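Probable UTP--glucose-1-phosphate uridylyltransferase YngB (Bacillus subtilis, PDB 7O2N) catalyses the formation of UDP-glucose from UTP and glucose 1-phosphate, contributing to glycolipid formation and to the glucosylation of wall teichoic acid. Local coordinates at residues E51-T57 with N98-Q104; D132-E138 with E249-I255; A141-M146 with G205-L209; T154-Q160 with P242-L248. One frame throughout, in Å; residues are numbered along the deposited sequence.

Interaction 1 of 4, residues E51-T57 with N98-Q104; sequences EDILIIT and NIHYIRQ
Parallel strands separated by helices are the hallmark of a Rossmann-like sheet, and residues 51-57 and 98-104 give a clear instance. Strands 52-57 and 98-103 run parallel, axes 4.6 Å apart at closest approach and crossed at -27°, in the register Asp52-Asn98 through Thr57-Arg103. The ladder zigzags: Asn98 N to Glu51 O (2.9 Å), Ile53 N to Asn98 O (3.0 Å), His100 N to Ile53 O (2.7 Å), Ile55 N to His100 O (2.8 Å), Ile102 N to Ile55 O (3.1 Å), Thr57 N to Ile102 O (2.9 Å) and Gln104 N to Thr57 O (3.0 Å).

Side chains alternate between the two faces. On the face of Ile53, Ile55 and Thr57, both isoleucines are mt; Ile99 (mm) reaches Ile53 (CD1 to CD1, 4.0 Å) and brings CG2 to Ile55 CD1 (3.6 Å), while Tyr101 (chi1 m) sets CE1 3.5 Å from Ile55 CD1. Helix 62-67 touches this face. On the other, Leu54 (tp) and Ile56 (mm) bring their CD1 atoms to Ile102 CG2 (chi1 t), at 3.7 and 3.3 Å. His100 (chi1 m) sets CB 3.9 Å from Leu54 CD1; its ND1 bonds weakly to Ile53 O (3.4 Å) and Asn98 O (3.0 Å). Asp52 and Asn98, both m, join by Asn98 ND2 to Asp52 OD1 (2.8 Å).

Strand 6-11 flanks 52-57. The chemistry implies an edge strand of mixed character, held by its backbone ladder, its apolar contacts turned to the buried aliphatics of 52-57, with Asn98-Asp52 as a polar clasp at the start.

Interaction 2 of 4, residues D132-E138 with E249-I255; sequences DDIMVSE and EGNRYDI
A chain of charges on one face of a tiny two-stranded ribbon sets this contact apart: Asp133 OD2 faces the guanidinium edge of Arg252, 3.5 Å from NE, and Arg252 makes a long intrastrand bridge to Asp254 (NH2 to OD2, 3.9 Å), whose OD1 accepts a hydrogen bond from Gly256 N. The network extends through Arg206 to Asp133 and Tyr170 to Arg252. Arg252 is extended through chi3 (ttt), and Asp133 is p. Strands 133-136 and 251-254 are antiparallel, axes 4.5 Å apart at closest approach, with 162° between the strand directions. Ile134-Tyr253 and Val136-Asn251 are hydrogen-bonded pairs, with N-to-O distances of 2.8 Å both ways between Ile134 and Tyr253, 2.9 Å from Val136 N to Asn251 O and 2.8 Å from Asn251 N to Val136 O. Ile255 N to Asp132 O (3.1 Å) continues the backbone ladder; at the other end the Glu249 side chain accepts Glu138 N through OE2 (2.8 Å). On the opposite face, Tyr253 (m) meets Val136 edge-on, CE2 to CG2 3.5 Å, against helix 258-269. The result is a separate antiparallel beta ribbon beside the main sheet of a GT-A-type nucleotidyltransferase fold.

Interaction 3 of 4, residues A141-M146 with G205-L209; sequences ALRQLM and GRYVL
Leu145 lies over the backbone of strand 206-209, its CD2 3.7 Å from both Arg206 C and Tyr207 N, and its CD1 3.8 Å from Arg206 CB. Its chi angles (-90° and 94°) lay the isobutyl group across the strand. The first turns of helix 141-152 pack on the strand with axes 8.4 Å apart and a crossing of -35°, so helix and strand run roughly the same way. Val208 (t) answers with CG2, which meets Leu142 CD1 and Leu145 CB at 4.1 Å each and Met146 CG at 4.2 Å; Leu142 is tp. Near the start of the helix, Ala141 CB sits against the guanidinium of extended Arg206 (mtt), 3.2 Å from NE, while the charge itself is answered by salt bridges to Asp133 and Glu44. Between the segments the contact is made by van der Waals packing, the aliphatic part of Arg206 included. Strand 206-210 lies between 125-129 and 156-161 in the sheet, with helix 141-152 covering the face of Arg206 and Val208, and Tyr207, on the other face, packing against helix 230-240.

Interaction 4 of 4, residues T154-Q160 with P242-L248; sequences TEVVGVQ and PIHARLL
Four good backbone hydrogen bonds build this parallel pair inside the mixed sheet of the GT-A-type fold: Val157 N to His244 O (3.1 Å), Arg246 N to Val157 O, Val159 N to Arg246 O and Leu248 N to Val159 O (2.9 Å each). A weak one, His244 N to Glu155 O (3.5 Å), precedes them. Strands 156-160 and 244-247 have axes 4.5 Å apart at closest approach, crossed at -31°, in the register Val156-His244 to Val159-Leu247. Side chains alternate. Ala245 CB nestles against Val159 CG2 (3.8 Å, Val159 chi1 m) and Val157 CG1 (4.2 Å) on the face reached by Ile243 and helix 230-240; on the other, Val156 and Arg246 share space with helix 141-152. Thr154 OG1 lies over one face of the His244 ring, 3.7 Å from ND1. Strands 201-204 and 206-210 pair with 156-161, and 182-190 with 244-247, so both strands are interior to the sheet. Where the pair ends, Leu248 (mt) brings CD1 within 3.8 Å of Gly158 C, and the extended Gln160 side chain (mt) bonds through NE2 to Leu248 O at 3.1 Å.

Overall arrangement
Followed from the N terminus, the four contacts close loops of very different size. Interaction 1 comes first, closing a largely helical excursion between 57 and 98 in the early part of the sheet; it is finished before the others open and touches none of them. Interaction 2 then opens at 132 and closes only at 255, enclosing both remaining contacts. Within it, interactions 3 and 4 cross, their segments alternating along the chain, and meet where strands 206-210 and 156-161 are neighbours. Arg206 ties interaction 3 to interaction 2 through Asp133, and Gln160 ties interaction 4 to it at Gly250, fastening the separate ribbon to the helix-covered main sheet.

Interaction 1 of 4, residues E51-T57 with N98-Q104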
# COMPACT_ATOMS: atom_id res chain seq x y z
N GLU A 51 12.75 2.87 -23.93
CA GLU A 51 11.50 2.68 -24.66
C GLU A 51 10.91 1.29 -24.39
O GLU A 51 9.71 1.11 -24.54
CB GLU A 51 11.67 3.09 -26.13
CG GLU A 51 13.09 2.87 -26.65
CD GLU A 51 13.43 3.31 -28.07
OE1 GLU A 51 12.81 4.29 -28.55
OE2 GLU A 51 14.33 2.69 -28.69
N ASP A 52 11.74 0.32 -23.96
CA ASP A 52 11.31 -1.06 -23.84
C ASP A 52 11.86 -1.70 -22.57
O ASP A 52 13.06 -1.77 -22.36
CB ASP A 52 11.73 -1.89 -25.06
CG ASP A 52 11.24 -1.36 -26.41
OD1 ASP A 52 9.99 -1.23 -26.60
OD2 ASP A 52 12.11 -1.11 -27.29
N ILE A 53 10.94 -2.20 -21.74
CA ILE A 53 11.25 -2.80 -20.45
C ILE A 53 10.78 -4.26 -20.44
O ILE A 53 9.66 -4.59 -20.89
CB ILE A 53 10.56 -1.98 -19.34
CG1 ILE A 53 11.07 -0.54 -19.29
CG2 ILE A 53 10.69 -2.68 -17.99
CD1 ILE A 53 10.29 0.39 -18.37
N LEU A 54 11.64 -5.13 -19.94
CA LEU A 54 11.24 -6.50 -19.66
C LEU A 54 11.19 -6.68 -18.15
O LEU A 54 12.17 -6.46 -17.45
CB LEU A 54 12.27 -7.46 -20.27
CG LEU A 54 12.03 -8.94 -19.96
CD1 LEU A 54 10.64 -9.41 -20.39
CD2 LEU A 54 13.08 -9.80 -20.64
N ILE A 55 10.03 -7.08 -17.65
CA ILE A 55 9.90 -7.41 -16.25
C ILE A 55 9.97 -8.92 -16.14
O ILE A 55 9.24 -9.63 -16.82
CB ILE A 55 8.57 -6.87 -15.69
CG1 ILE A 55 8.47 -5.35 -15.86
CG2 ILE A 55 8.38 -7.32 -14.25
CD1 ILE A 55 7.16 -4.79 -15.42
N ILE A 56 10.92 -9.40 -15.33
CA ILE A 56 11.00 -10.81 -15.00
C ILE A 56 10.08 -10.96 -13.80
O ILE A 56 10.39 -10.50 -12.70
CB ILE A 56 12.45 -11.25 -14.67
CG1 ILE A 56 13.55 -10.63 -15.55
CG2 ILE A 56 12.55 -12.75 -14.54
CD1 ILE A 56 13.34 -10.64 -17.04
N THR A 57 8.90 -11.51 -14.05
CA THR A 57 7.88 -11.59 -13.02
C THR A 57 7.77 -13.04 -12.57
O THR A 57 8.35 -13.92 -13.19
CB THR A 57 6.57 -11.00 -13.55
OG1 THR A 57 5.57 -11.08 -12.52
CG2 THR A 57 6.04 -11.71 -14.78
N ASN A 98 7.10 0.41 -23.45
CA ASN A 98 6.51 -0.84 -23.92
C ASN A 98 6.94 -1.92 -22.94
O ASN A 98 8.12 -2.25 -22.87
CB ASN A 98 6.99 -1.21 -25.32
CG ASN A 98 6.67 -0.18 -26.38
OD1 ASN A 98 5.58 0.40 -26.39
ND2 ASN A 98 7.62 0.02 -27.28
N ILE A 99 5.96 -2.44 -22.19
CA ILE A 99 6.27 -3.31 -21.07
C ILE A 99 6.09 -4.76 -21.49
O ILE A 99 4.97 -5.19 -21.76
CB ILE A 99 5.37 -2.97 -19.87
CG1 ILE A 99 5.30 -1.47 -19.58
CG2 ILE A 99 5.83 -3.73 -18.64
CD1 ILE A 99 6.63 -0.84 -19.27
N HIS A 100 7.20 -5.51 -21.50
CA HIS A 100 7.19 -6.94 -21.79
C HIS A 100 7.34 -7.73 -20.48
O HIS A 100 7.92 -7.22 -19.54
CB HIS A 100 8.33 -7.27 -22.76
CG HIS A 100 8.32 -6.44 -24.01
ND1 HIS A 100 8.28 -5.07 -23.99
CD2 HIS A 100 8.34 -6.79 -25.31
CE1 HIS A 100 8.26 -4.61 -25.22
NE2 HIS A 100 8.30 -5.64 -26.05
N TYR A 101 6.84 -8.98 -20.45
CA TYR A 101 6.96 -9.86 -19.29
C TYR A 101 7.51 -11.23 -19.65
O TYR A 101 7.24 -11.78 -20.72
CB TYR A 101 5.61 -10.10 -18.62
CG TYR A 101 4.95 -8.81 -18.25
CD1 TYR A 101 5.34 -8.10 -17.13
CD2 TYR A 101 4.00 -8.25 -19.09
CE1 TYR A 101 4.77 -6.88 -16.82
CE2 TYR A 101 3.42 -7.02 -18.79
CZ TYR A 101 3.82 -6.33 -17.66
OH TYR A 101 3.24 -5.12 -17.35
N ILE A 102 8.27 -11.81 -18.73
CA ILE A 102 8.66 -13.20 -18.84
C ILE A 102 8.54 -13.78 -17.44
O ILE A 102 8.76 -13.07 -16.46
CB ILE A 102 10.10 -13.34 -19.37
CG1 ILE A 102 10.49 -14.80 -19.55
CG2 ILE A 102 11.11 -12.61 -18.50
CD1 ILE A 102 10.35 -15.30 -20.96
N ARG A 103 8.19 -15.05 -17.37
CA ARG A 103 8.17 -15.66 -16.05
C ARG A 103 9.52 -16.27 -15.73
O ARG A 103 10.05 -17.03 -16.53
CB ARG A 103 7.05 -16.69 -15.97
CG ARG A 103 5.99 -16.25 -14.99
CD ARG A 103 4.68 -15.88 -15.61
NE ARG A 103 3.78 -16.64 -14.76
CZ ARG A 103 2.50 -16.38 -14.57
NH1 ARG A 103 1.92 -15.34 -15.17
NH2 ARG A 103 1.80 -17.17 -13.77
N GLN A 104 10.09 -15.92 -14.57
CA GLN A 104 11.25 -16.64 -14.08
C GLN A 104 10.76 -18.02 -13.66
O GLN A 104 9.75 -18.13 -12.96
CB GLN A 104 11.84 -15.91 -12.89
CG GLN A 104 13.32 -16.18 -12.74
CD GLN A 104 13.86 -15.58 -11.47
OE1 GLN A 104 13.13 -15.41 -10.48
NE2 GLN A 104 15.15 -15.29 -11.49

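Interaction 2 of 4, residues D132-E138 with E249-I255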
# COMPACT_ATOMS: atom_id res chain seq x y z
N ASP A 132 15.17 -0.81 -5.42
CA ASP A 132 15.36 -0.84 -3.98
C ASP A 132 15.43 0.57 -3.39
O ASP A 132 15.54 0.72 -2.17
CB ASP A 132 16.35 -1.89 -3.48
CG ASP A 132 17.72 -1.85 -4.13
OD1 ASP A 132 18.08 -0.78 -4.68
OD2 ASP A 132 18.41 -2.90 -4.06
N ASP A 133 15.28 1.58 -4.23
CA ASP A 133 15.30 2.94 -3.73
C ASP A 133 14.57 3.85 -4.73
O ASP A 133 14.51 3.53 -5.91
CB ASP A 133 16.75 3.38 -3.47
CG ASP A 133 17.59 3.47 -4.73
OD1 ASP A 133 17.25 4.31 -5.58
OD2 ASP A 133 18.53 2.66 -4.90
N ILE A 134 14.07 4.99 -4.28
CA ILE A 134 13.64 6.00 -5.23
C ILE A 134 14.67 7.13 -5.20
O ILE A 134 15.17 7.48 -4.14
CB ILE A 134 12.19 6.45 -4.95
CG1 ILE A 134 11.20 5.32 -5.26
CG2 ILE A 134 11.83 7.77 -5.62
CD1 ILE A 134 9.93 5.30 -4.39
N MET A 135 15.02 7.65 -6.38
CA MET A 135 15.93 8.78 -6.54
C MET A 135 15.13 9.97 -7.04
O MET A 135 14.40 9.88 -8.03
CB MET A 135 16.99 8.45 -7.58
CG MET A 135 18.02 7.45 -7.11
SD MET A 135 19.57 8.18 -6.58
CE MET A 135 18.95 9.74 -5.95
N VAL A 136 15.27 11.10 -6.34
CA VAL A 136 14.72 12.36 -6.82
C VAL A 136 15.89 13.21 -7.29
O VAL A 136 16.83 13.44 -6.52
CB VAL A 136 13.91 13.04 -5.70
CG1 VAL A 136 13.09 14.21 -6.23
CG2 VAL A 136 13.00 12.04 -5.00
N SER A 137 15.83 13.63 -8.57
CA SER A 137 16.99 14.11 -9.31
C SER A 137 16.58 15.13 -10.37
O SER A 137 15.49 15.04 -10.91
CB SER A 137 17.72 12.96 -9.96
OG SER A 137 18.09 12.01 -8.99
N GLU A 138 17.49 16.06 -10.68
CA GLU A 138 17.27 16.97 -11.80
C GLU A 138 17.42 16.18 -13.10
O GLU A 138 16.68 16.35 -14.06
CB GLU A 138 18.23 18.16 -11.73
CG GLU A 138 18.09 18.96 -10.45
CD GLU A 138 18.93 20.22 -10.42
OE1 GLU A 138 18.36 21.31 -10.23
OE2 GLU A 138 20.16 20.11 -10.58
N GLU A 249 23.68 12.01 -8.65
CA GLU A 249 23.39 13.36 -8.20
C GLU A 249 22.30 13.40 -7.12
O GLU A 249 22.47 14.09 -6.13
CB GLU A 249 23.17 14.29 -9.39
CG GLU A 249 22.18 15.41 -9.13
CD GLU A 249 20.90 15.35 -9.94
OE1 GLU A 249 20.97 15.19 -11.17
OE2 GLU A 249 19.82 15.50 -9.33
N GLY A 250 21.19 12.66 -7.30
CA GLY A 250 19.97 13.01 -6.57
C GLY A 250 19.87 12.54 -5.11
O GLY A 250 20.81 11.99 -4.52
N ASN A 251 18.67 12.71 -4.54
CA ASN A 251 18.35 12.31 -3.18
C ASN A 251 17.70 10.94 -3.16
O ASN A 251 16.72 10.72 -3.89
CB ASN A 251 17.36 13.27 -2.51
CG ASN A 251 18.08 14.45 -1.91
OD1 ASN A 251 19.08 14.27 -1.19
ND2 ASN A 251 17.63 15.65 -2.24
N ARG A 252 18.21 10.06 -2.30
CA ARG A 252 17.92 8.64 -2.39
C ARG A 252 17.11 8.11 -1.19
O ARG A 252 17.55 8.20 -0.04
CB ARG A 252 19.23 7.88 -2.55
CG ARG A 252 19.07 6.40 -2.24
CD ARG A 252 20.29 5.60 -2.58
NE ARG A 252 19.94 4.26 -2.11
CZ ARG A 252 20.28 3.79 -0.92
NH1 ARG A 252 21.03 4.54 -0.12
NH2 ARG A 252 19.90 2.57 -0.57
N TYR A 253 15.96 7.50 -1.47
CA TYR A 253 15.10 6.95 -0.43
C TYR A 253 15.00 5.44 -0.57
O TYR A 253 14.30 4.95 -1.45
CB TYR A 253 13.71 7.58 -0.52
CG TYR A 253 13.79 9.08 -0.51
CD1 TYR A 253 14.19 9.77 0.62
CD2 TYR A 253 13.51 9.79 -1.66
CE1 TYR A 253 14.30 11.15 0.63
CE2 TYR A 253 13.60 11.17 -1.67
CZ TYR A 253 14.01 11.85 -0.53
OH TYR A 253 14.09 13.21 -0.57
N ASP A 254 15.73 4.73 0.32
CA ASP A 254 15.70 3.28 0.34
C ASP A 254 14.31 2.84 0.79
O ASP A 254 13.73 3.45 1.70
CB ASP A 254 16.87 2.72 1.16
CG ASP A 254 16.61 1.34 1.76
OD1 ASP A 254 15.63 1.20 2.55
OD2 ASP A 254 17.40 0.43 1.47
N ILE A 255 13.77 1.82 0.11
CA ILE A 255 12.45 1.28 0.43
C ILE A 255 12.52 -0.24 0.65
O ILE A 255 11.57 -0.95 0.32
CB ILE A 255 11.44 1.66 -0.67
CG1 ILE A 255 11.85 1.14 -2.06
CG2 ILE A 255 11.23 3.16 -0.68
CD1 ILE A 255 10.97 1.60 -3.19

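Interaction 3 of 4, residues A141-M146 with G205-L209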
# COMPACT_ATOMS: atom_id res chain seq x y z
N ALA A 141 18.19 9.25 -12.49
CA ALA A 141 19.38 8.53 -12.05
C ALA A 141 19.99 7.72 -13.19
O ALA A 141 21.19 7.86 -13.45
CB ALA A 141 19.04 7.65 -10.87
N LEU A 142 19.18 6.89 -13.87
CA LEU A 142 19.68 5.99 -14.90
C LEU A 142 20.31 6.77 -16.07
O LEU A 142 21.36 6.36 -16.55
CB LEU A 142 18.56 5.07 -15.39
CG LEU A 142 18.89 4.19 -16.59
CD1 LEU A 142 19.81 3.06 -16.17
CD2 LEU A 142 17.59 3.63 -17.17
N ARG A 143 19.65 7.86 -16.49
CA ARG A 143 20.16 8.73 -17.55
C ARG A 143 21.63 9.05 -17.31
O ARG A 143 22.40 9.12 -18.25
CB ARG A 143 19.45 10.09 -17.52
CG ARG A 143 19.87 11.00 -18.66
CD ARG A 143 18.75 10.92 -19.67
NE ARG A 143 19.10 11.49 -20.96
CZ ARG A 143 20.11 11.08 -21.72
NH1 ARG A 143 20.90 10.10 -21.32
NH2 ARG A 143 20.32 11.64 -22.89
N GLN A 144 21.98 9.27 -16.03
CA GLN A 144 23.32 9.65 -15.62
C GLN A 144 24.31 8.51 -15.87
O GLN A 144 25.44 8.79 -16.27
CB GLN A 144 23.33 10.06 -14.15
CG GLN A 144 22.41 11.23 -13.79
CD GLN A 144 22.41 11.51 -12.30
OE1 GLN A 144 23.32 11.10 -11.57
NE2 GLN A 144 21.38 12.21 -11.84
N LEU A 145 23.89 7.26 -15.63
CA LEU A 145 24.70 6.08 -15.92
C LEU A 145 24.92 5.96 -17.43
O LEU A 145 25.99 5.52 -17.86
CB LEU A 145 23.98 4.82 -15.45
CG LEU A 145 24.26 4.37 -14.03
CD1 LEU A 145 23.20 4.94 -13.12
CD2 LEU A 145 24.24 2.85 -13.95
N MET A 146 23.86 6.31 -18.19
CA MET A 146 23.85 6.15 -19.63
C MET A 146 24.87 7.11 -20.25
O MET A 146 25.52 6.80 -21.25
CB MET A 146 22.45 6.40 -20.22
CG MET A 146 21.49 5.20 -20.17
SD MET A 146 19.70 5.69 -20.25
CE MET A 146 19.59 6.31 -21.92
N GLY A 205 21.54 -0.40 -7.08
CA GLY A 205 20.77 -1.19 -8.04
C GLY A 205 20.46 -0.46 -9.35
O GLY A 205 19.34 -0.44 -9.83
N ARG A 206 21.49 0.17 -9.93
CA ARG A 206 21.42 0.70 -11.28
C ARG A 206 22.65 0.18 -12.03
O ARG A 206 23.74 0.15 -11.46
CB ARG A 206 21.30 2.22 -11.25
CG ARG A 206 19.98 2.66 -10.65
CD ARG A 206 19.78 4.17 -10.71
NE ARG A 206 18.57 4.56 -10.00
CZ ARG A 206 18.36 4.42 -8.68
NH1 ARG A 206 19.27 3.85 -7.89
NH2 ARG A 206 17.21 4.82 -8.17
N TYR A 207 22.43 -0.34 -13.24
CA TYR A 207 23.51 -0.84 -14.09
C TYR A 207 23.18 -0.53 -15.54
O TYR A 207 22.02 -0.52 -15.92
CB TYR A 207 23.68 -2.35 -13.95
CG TYR A 207 23.80 -2.90 -12.56
CD1 TYR A 207 22.72 -2.91 -11.68
CD2 TYR A 207 24.97 -3.52 -12.14
CE1 TYR A 207 22.81 -3.47 -10.41
CE2 TYR A 207 25.08 -4.11 -10.89
CZ TYR A 207 24.00 -4.07 -10.01
OH TYR A 207 24.12 -4.65 -8.78
N VAL A 208 24.22 -0.23 -16.33
CA VAL A 208 24.17 -0.38 -17.77
C VAL A 208 25.17 -1.47 -18.15
O VAL A 208 26.27 -1.51 -17.61
CB VAL A 208 24.39 0.97 -18.47
CG1 VAL A 208 24.57 0.80 -19.97
CG2 VAL A 208 23.23 1.89 -18.20
N LEU A 209 24.74 -2.40 -19.01
CA LEU A 209 25.53 -3.58 -19.33
C LEU A 209 25.63 -3.79 -20.84
O LEU A 209 24.86 -3.23 -21.63
CB LEU A 209 24.90 -4.80 -18.66
CG LEU A 209 24.89 -4.79 -17.14
CD1 LEU A 209 24.45 -6.15 -16.62
CD2 LEU A 209 26.26 -4.43 -16.60

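Interaction 4 of 4, residues T154-Q160 with P242-L248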
# COMPACT_ATOMS: atom_id res chain seq x y z
N THR A 154 31.96 0.96 -21.43
CA THR A 154 32.07 -0.25 -20.63
C THR A 154 30.84 -0.39 -19.74
O THR A 154 29.98 0.50 -19.72
CB THR A 154 33.25 -0.21 -19.66
OG1 THR A 154 33.50 1.14 -19.26
CG2 THR A 154 34.51 -0.82 -20.23
N GLU A 155 30.79 -1.51 -19.00
CA GLU A 155 29.79 -1.77 -17.99
C GLU A 155 29.90 -0.69 -16.92
O GLU A 155 30.89 -0.65 -16.20
CB GLU A 155 29.99 -3.17 -17.39
CG GLU A 155 29.49 -4.32 -18.25
CD GLU A 155 30.28 -4.71 -19.50
OE1 GLU A 155 31.39 -4.17 -19.70
OE2 GLU A 155 29.77 -5.57 -20.28
N VAL A 156 28.90 0.20 -16.85
CA VAL A 156 28.82 1.26 -15.86
C VAL A 156 27.88 0.87 -14.71
O VAL A 156 26.86 0.23 -14.91
CB VAL A 156 28.49 2.64 -16.48
CG1 VAL A 156 28.37 2.63 -18.00
CG2 VAL A 156 27.33 3.38 -15.82
N VAL A 157 28.27 1.24 -13.48
CA VAL A 157 27.52 0.98 -12.26
C VAL A 157 27.12 2.33 -11.65
O VAL A 157 27.84 3.31 -11.77
CB VAL A 157 28.36 0.14 -11.27
CG1 VAL A 157 28.23 0.64 -9.86
CG2 VAL A 157 28.06 -1.35 -11.32
N GLY A 158 25.95 2.37 -11.00
CA GLY A 158 25.45 3.55 -10.31
C GLY A 158 25.74 3.48 -8.81
O GLY A 158 25.37 2.50 -8.15
N VAL A 159 26.40 4.53 -8.28
CA VAL A 159 26.93 4.51 -6.92
C VAL A 159 26.59 5.80 -6.18
O VAL A 159 26.28 6.85 -6.76
CB VAL A 159 28.44 4.21 -6.86
CG1 VAL A 159 28.74 2.75 -7.18
CG2 VAL A 159 29.29 5.17 -7.70
N GLN A 160 26.66 5.65 -4.84
CA GLN A 160 26.62 6.72 -3.85
C GLN A 160 27.36 6.23 -2.60
O GLN A 160 27.51 5.02 -2.37
CB GLN A 160 25.16 7.10 -3.54
CG GLN A 160 24.56 8.09 -4.53
CD GLN A 160 23.22 8.55 -4.03
OE1 GLN A 160 22.67 7.94 -3.11
NE2 GLN A 160 22.70 9.64 -4.59
N PRO A 242 39.02 -2.99 -16.45
CA PRO A 242 38.24 -2.32 -15.42
C PRO A 242 37.03 -1.48 -15.86
O PRO A 242 37.06 -0.77 -16.87
CB PRO A 242 39.35 -1.57 -14.68
CG PRO A 242 40.34 -1.16 -15.75
CD PRO A 242 40.18 -2.17 -16.86
N ILE A 243 35.99 -1.55 -15.03
CA ILE A 243 34.66 -0.98 -15.16
C ILE A 243 34.66 0.47 -14.69
O ILE A 243 35.64 0.96 -14.16
CB ILE A 243 33.74 -1.81 -14.23
CG1 ILE A 243 33.53 -3.23 -14.74
CG2 ILE A 243 32.43 -1.11 -13.91
CD1 ILE A 243 32.57 -4.04 -13.89
N HIS A 244 33.54 1.15 -14.90
CA HIS A 244 33.34 2.53 -14.48
C HIS A 244 32.12 2.63 -13.57
O HIS A 244 31.30 1.72 -13.53
CB HIS A 244 33.24 3.45 -15.71
CG HIS A 244 34.53 3.58 -16.44
ND1 HIS A 244 35.46 2.55 -16.51
CD2 HIS A 244 35.05 4.60 -17.16
CE1 HIS A 244 36.49 2.93 -17.24
NE2 HIS A 244 36.26 4.18 -17.65
N ALA A 245 32.03 3.75 -12.83
CA ALA A 245 30.93 4.02 -11.91
C ALA A 245 30.60 5.51 -11.92
O ALA A 245 31.49 6.35 -11.90
CB ALA A 245 31.27 3.53 -10.53
N ARG A 246 29.30 5.82 -11.94
CA ARG A 246 28.85 7.19 -11.79
C ARG A 246 28.46 7.43 -10.33
O ARG A 246 27.75 6.62 -9.74
CB ARG A 246 27.65 7.44 -12.71
CG ARG A 246 26.96 8.77 -12.47
CD ARG A 246 27.72 9.78 -13.30
NE ARG A 246 26.94 10.95 -13.62
CZ ARG A 246 26.74 11.96 -12.79
NH1 ARG A 246 27.26 11.90 -11.58
NH2 ARG A 246 26.02 13.01 -13.16
N LEU A 247 28.94 8.53 -9.75
CA LEU A 247 28.36 9.04 -8.52
C LEU A 247 27.06 9.73 -8.91
O LEU A 247 27.02 10.49 -9.87
CB LEU A 247 29.32 10.00 -7.84
CG LEU A 247 29.00 10.34 -6.38
CD1 LEU A 247 29.59 9.33 -5.38
CD2 LEU A 247 29.47 11.75 -6.06
N LEU A 248 25.99 9.40 -8.19
CA LEU A 248 24.66 9.81 -8.59
C LEU A 248 24.28 11.11 -7.88
O LEU A 248 24.42 11.23 -6.66
CB LEU A 248 23.68 8.69 -8.24
CG LEU A 248 23.85 7.41 -9.06
CD1 LEU A 248 23.21 6.22 -8.35
CD2 LEU A 248 23.24 7.58 -10.43